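Local coordinates for protein aldehyde dehydrogenase (Trypanosoma brucei, PDB 5MYP) that probably oxidises aldehydes to carboxylic acids with NAD+ as the electron acceptor, as a glycosomal member of the aldehyde dehydrogenase family, at residues A[201-206]-A[222-227]; A[389-394]-A[434-439]. All blocks are in the same frame, centred on the assembly; numbering follows the deposited sequence.

Overall arrangement
Strand 196-200 runs into residues 201-206, where helix 203-214 begins; the helix carries the chain back, and strand 220-223, parallel to 196-200, leads into 222-227. Contact 1 closes this beta-alpha-beta unit. Much later, the loop after helix 379-387 supplies 389-394, and the loop leading to strand 440-441 supplies 434-439, so contact 2 closes a 39-residue excursion through strands 395-398 and 417-419 of the other sheet. The two closures follow in series, neither nested nor crossed, with centres about 9 Å apart. They meet where Leu224 N probably hydrogen-bonds to Ser439 O (2.9 Å). Contact 1 contains the predicted active-site residue Glu223, both come close to Cys259, the other one, and both reach the second subunit.

Contact 1: residues A[201-206]-A[222-227]; sequences GSARVA and LELGGK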
# COMPACT_ATOMS: atom_id res chain seq x y z
N GLY A 201 4.53 -2.09 16.11
CA GLY A 201 4.03 -2.65 17.36
C GLY A 201 3.27 -3.95 17.15
O GLY A 201 3.69 -4.78 16.37
N SER A 202 2.15 -4.10 17.85
CA SER A 202 1.37 -5.35 17.86
C SER A 202 0.27 -5.36 16.81
O SER A 202 -0.23 -4.30 16.42
CB SER A 202 0.75 -5.57 19.24
OG SER A 202 -0.24 -4.59 19.49
N ALA A 203 -0.12 -6.56 16.38
CA ALA A 203 -1.26 -6.75 15.49
C ALA A 203 -2.57 -6.25 16.10
O ALA A 203 -3.41 -5.70 15.40
CB ALA A 203 -1.40 -8.21 15.10
N ARG A 204 -2.74 -6.46 17.41
CA ARG A 204 -3.93 -6.01 18.15
C ARG A 204 -4.15 -4.50 18.02
O ARG A 204 -5.24 -4.07 17.66
CB ARG A 204 -3.79 -6.40 19.62
CG ARG A 204 -5.01 -6.11 20.49
CD ARG A 204 -4.76 -6.52 21.94
NE ARG A 204 -3.73 -5.69 22.58
CZ ARG A 204 -3.91 -4.45 23.05
NH1 ARG A 204 -5.09 -3.84 22.97
NH2 ARG A 204 -2.88 -3.80 23.60
N VAL A 205 -3.11 -3.72 18.30
CA VAL A 205 -3.19 -2.26 18.23
C VAL A 205 -3.20 -1.77 16.77
O VAL A 205 -3.83 -0.75 16.46
CB VAL A 205 -2.06 -1.58 19.05
CG1 VAL A 205 -2.07 -0.06 18.88
CG2 VAL A 205 -2.17 -1.96 20.53
N ALA A 206 -2.51 -2.49 15.88
CA ALA A 206 -2.55 -2.19 14.44
C ALA A 206 -3.97 -2.12 13.88
O ALA A 206 -4.27 -1.25 13.06
CB ALA A 206 -1.73 -3.21 13.65
N LEU A 222 2.30 -0.87 8.38
CA LEU A 222 2.20 -1.54 9.67
C LEU A 222 3.37 -2.51 9.77
O LEU A 222 3.54 -3.37 8.91
CB LEU A 222 0.86 -2.27 9.79
CG LEU A 222 -0.39 -1.44 9.52
CD1 LEU A 222 -1.65 -2.30 9.50
CD2 LEU A 222 -0.54 -0.33 10.54
N GLU A 223 4.20 -2.32 10.80
CA GLU A 223 5.38 -3.16 11.03
C GLU A 223 5.14 -3.92 12.32
O GLU A 223 5.26 -3.36 13.42
CB GLU A 223 6.63 -2.28 11.14
CG GLU A 223 6.99 -1.53 9.86
CD GLU A 223 7.75 -2.36 8.84
OE1 GLU A 223 8.26 -3.45 9.17
OE2 GLU A 223 7.86 -1.89 7.68
N LEU A 224 4.78 -5.19 12.19
CA LEU A 224 4.26 -5.96 13.32
C LEU A 224 5.21 -7.12 13.60
O LEU A 224 6.40 -7.01 13.32
CB LEU A 224 2.81 -6.39 13.05
CG LEU A 224 1.92 -5.28 12.47
CD1 LEU A 224 0.55 -5.83 12.09
CD2 LEU A 224 1.78 -4.11 13.43
N GLY A 225 4.70 -8.21 14.18
CA GLY A 225 5.55 -9.33 14.57
C GLY A 225 4.98 -10.65 14.12
O GLY A 225 4.42 -10.76 13.02
N GLY A 226 5.12 -11.65 14.98
CA GLY A 226 4.77 -13.02 14.66
C GLY A 226 5.90 -13.90 15.15
O GLY A 226 6.86 -13.41 15.75
N LYS A 227 5.79 -15.19 14.87
CA LYS A 227 6.76 -16.17 15.34
C LYS A 227 7.71 -16.50 14.20
O LYS A 227 7.41 -17.37 13.38
CB LYS A 227 6.04 -17.42 15.83
CG LYS A 227 5.11 -17.18 17.01
CD LYS A 227 4.32 -18.42 17.38
CE LYS A 227 5.19 -19.51 18.01
NZ LYS A 227 5.70 -19.15 19.36
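Leu224 lays its isobutyl end against Ala206 and Ala203 on the first turn of helix 203-214, closing a beta-alpha-beta unit of the Rossmann-like sheet in the aldehyde dehydrogenase fold. Both methyls meet Ala206 CB, CD2 at 3.6 Å and CD1 at 3.8 Å, and CD1 also reaches Ala203. CG sits beside the backbone N, anti to the carbonyl carbon (chi1 -44°), which brings the branch end nearer the helix than the start of the side chain would suggest. Leu222 CD1 adds a looser contact to Ala206 CB at 4.2 Å. Leu217 of the second subunit packs on both leucines and both alanines, making this apolar patch part of the dimer interface.

Where strand 196-200 ends, Gly201 N donates to Glu223 O over 3.1 Å (N-H...O angle 160°), continuing the parallel pairing of the two strands by one residue. Glu223, a predicted active-site residue, starts its side chain away from 201-206, while its carbonyl is held by this bond. Ser202 is the N-cap: its OG accepts from Val205 N and hydrogen-bonds a glycerol probably left from crystallisation. One residue past the glutamate, Leu224 CA makes a CA-H...O contact with Gly201 O at 3.3 Å.

Contact 2: residues A[389-394]-A[434-439]; sequences REKPLA and GGVGRS
Glu390 and Arg438 are turned obliquely to one another, the carboxylate resting on the aliphatic part of the arginine instead of facing its guanidinium. Here the loop between helix 379-387 and strand 395-398 meets the one leading to strand 440-441, close to the predicted active-site residues. Glu390 CD approaches Arg438 CD to 3.4 Å, and the carboxylate and guanidinium planes stand 67° apart. A bend at chi3 (77°) turns the arginine's tip aside, where NH2 forms a salt bridge with Glu207; Glu390 OE1 has its own in Arg193 of the second subunit. One water donates to Glu390 OE1 at 2.6 Å and accepts from Lys391 N and Arg438 N.

Lys391, extended beyond CG, runs across Val436, its CD 3.9 Å from Val436 CG1, and NZ reaches Leu118 O of the second subunit. Leu393 CD1 lies 3.4 Å from Gly434 O, and Leu393 also touches Cys259. Ser439 points its hydroxyl at the carbonyl of Lys391, with OG 3.1 Å from Lys391 O and 2.7 Å from Val436 O. Both carbonyls compete for its single proton. The charged ends thus find their main partners elsewhere, and the loops are joined by aliphatic packing, a bridging water and, if its proton is turned to Lys391 O, the Ser439 hydroxyl.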
# COMPACT_ATOMS: atom_id res chain seq x y z
N ARG A 389 0.55 -21.35 11.01
CA ARG A 389 0.67 -20.16 11.85
C ARG A 389 0.69 -18.91 10.99
O ARG A 389 0.81 -19.00 9.76
CB ARG A 389 1.93 -20.27 12.71
CG ARG A 389 1.81 -21.36 13.77
CD ARG A 389 3.10 -21.61 14.53
NE ARG A 389 2.84 -22.47 15.69
CZ ARG A 389 2.68 -23.80 15.65
NH1 ARG A 389 2.77 -24.49 14.50
NH2 ARG A 389 2.43 -24.46 16.78
N GLU A 390 0.57 -17.75 11.62
CA GLU A 390 0.49 -16.48 10.90
C GLU A 390 1.82 -16.19 10.21
O GLU A 390 2.87 -16.67 10.63
CB GLU A 390 0.12 -15.33 11.84
CG GLU A 390 -1.26 -15.44 12.49
CD GLU A 390 -2.43 -15.34 11.51
OE1 GLU A 390 -2.24 -14.90 10.35
OE2 GLU A 390 -3.55 -15.69 11.91
N LYS A 391 1.76 -15.42 9.12
CA LYS A 391 2.93 -15.11 8.32
C LYS A 391 3.86 -14.23 9.16
O LYS A 391 3.46 -13.15 9.58
CB LYS A 391 2.54 -14.38 7.03
CG LYS A 391 1.69 -15.20 6.08
CD LYS A 391 1.28 -14.39 4.87
CE LYS A 391 0.43 -15.21 3.90
NZ LYS A 391 -0.03 -14.36 2.77
N PRO A 392 5.08 -14.73 9.47
CA PRO A 392 5.97 -13.98 10.35
C PRO A 392 6.77 -12.93 9.60
O PRO A 392 6.88 -12.99 8.38
CB PRO A 392 6.90 -15.07 10.88
CG PRO A 392 7.02 -16.02 9.74
CD PRO A 392 5.71 -15.97 9.00
N LEU A 393 7.34 -11.99 10.35
CA LEU A 393 8.15 -10.92 9.76
C LEU A 393 9.44 -11.45 9.14
O LEU A 393 9.91 -10.92 8.14
CB LEU A 393 8.46 -9.86 10.82
CG LEU A 393 9.10 -8.55 10.36
CD1 LEU A 393 8.27 -7.88 9.27
CD2 LEU A 393 9.28 -7.61 11.54
N ALA A 394 10.02 -12.49 9.74
CA ALA A 394 11.23 -13.12 9.22
C ALA A 394 11.10 -14.64 9.24
O ALA A 394 10.34 -15.20 10.02
CB ALA A 394 12.44 -12.68 10.03
N GLY A 434 9.72 -5.01 5.73
CA GLY A 434 8.29 -5.04 6.02
C GLY A 434 7.73 -6.44 6.17
O GLY A 434 8.41 -7.42 5.89
N GLY A 435 6.48 -6.51 6.61
CA GLY A 435 5.79 -7.77 6.82
C GLY A 435 4.77 -8.09 5.75
O GLY A 435 4.67 -7.41 4.73
N VAL A 436 4.03 -9.16 6.00
CA VAL A 436 2.92 -9.60 5.16
C VAL A 436 1.90 -10.29 6.06
O VAL A 436 2.27 -10.92 7.06
CB VAL A 436 3.41 -10.53 4.03
CG1 VAL A 436 4.14 -11.75 4.59
CG2 VAL A 436 2.26 -10.94 3.11
N GLY A 437 0.61 -10.15 5.73
CA GLY A 437 -0.45 -10.67 6.58
C GLY A 437 -0.38 -10.03 7.96
O GLY A 437 -0.25 -8.81 8.07
N ARG A 438 -0.42 -10.85 9.01
CA ARG A 438 -0.40 -10.32 10.38
C ARG A 438 0.97 -9.82 10.87
O ARG A 438 1.04 -9.23 11.95
CB ARG A 438 -1.05 -11.32 11.36
CG ARG A 438 -2.56 -11.45 11.14
CD ARG A 438 -3.29 -12.12 12.30
NE ARG A 438 -3.49 -11.25 13.46
CZ ARG A 438 -4.43 -10.31 13.57
NH1 ARG A 438 -5.29 -10.05 12.59
NH2 ARG A 438 -4.49 -9.60 14.70
N SER A 439 2.05 -10.02 10.10
CA SER A 439 3.33 -9.34 10.38
C SER A 439 3.38 -7.92 9.81
O SER A 439 4.31 -7.17 10.11
CB SER A 439 4.55 -10.16 9.91
OG SER A 439 4.50 -10.47 8.53
O HOH W 1 -0.61 -13.92 8.62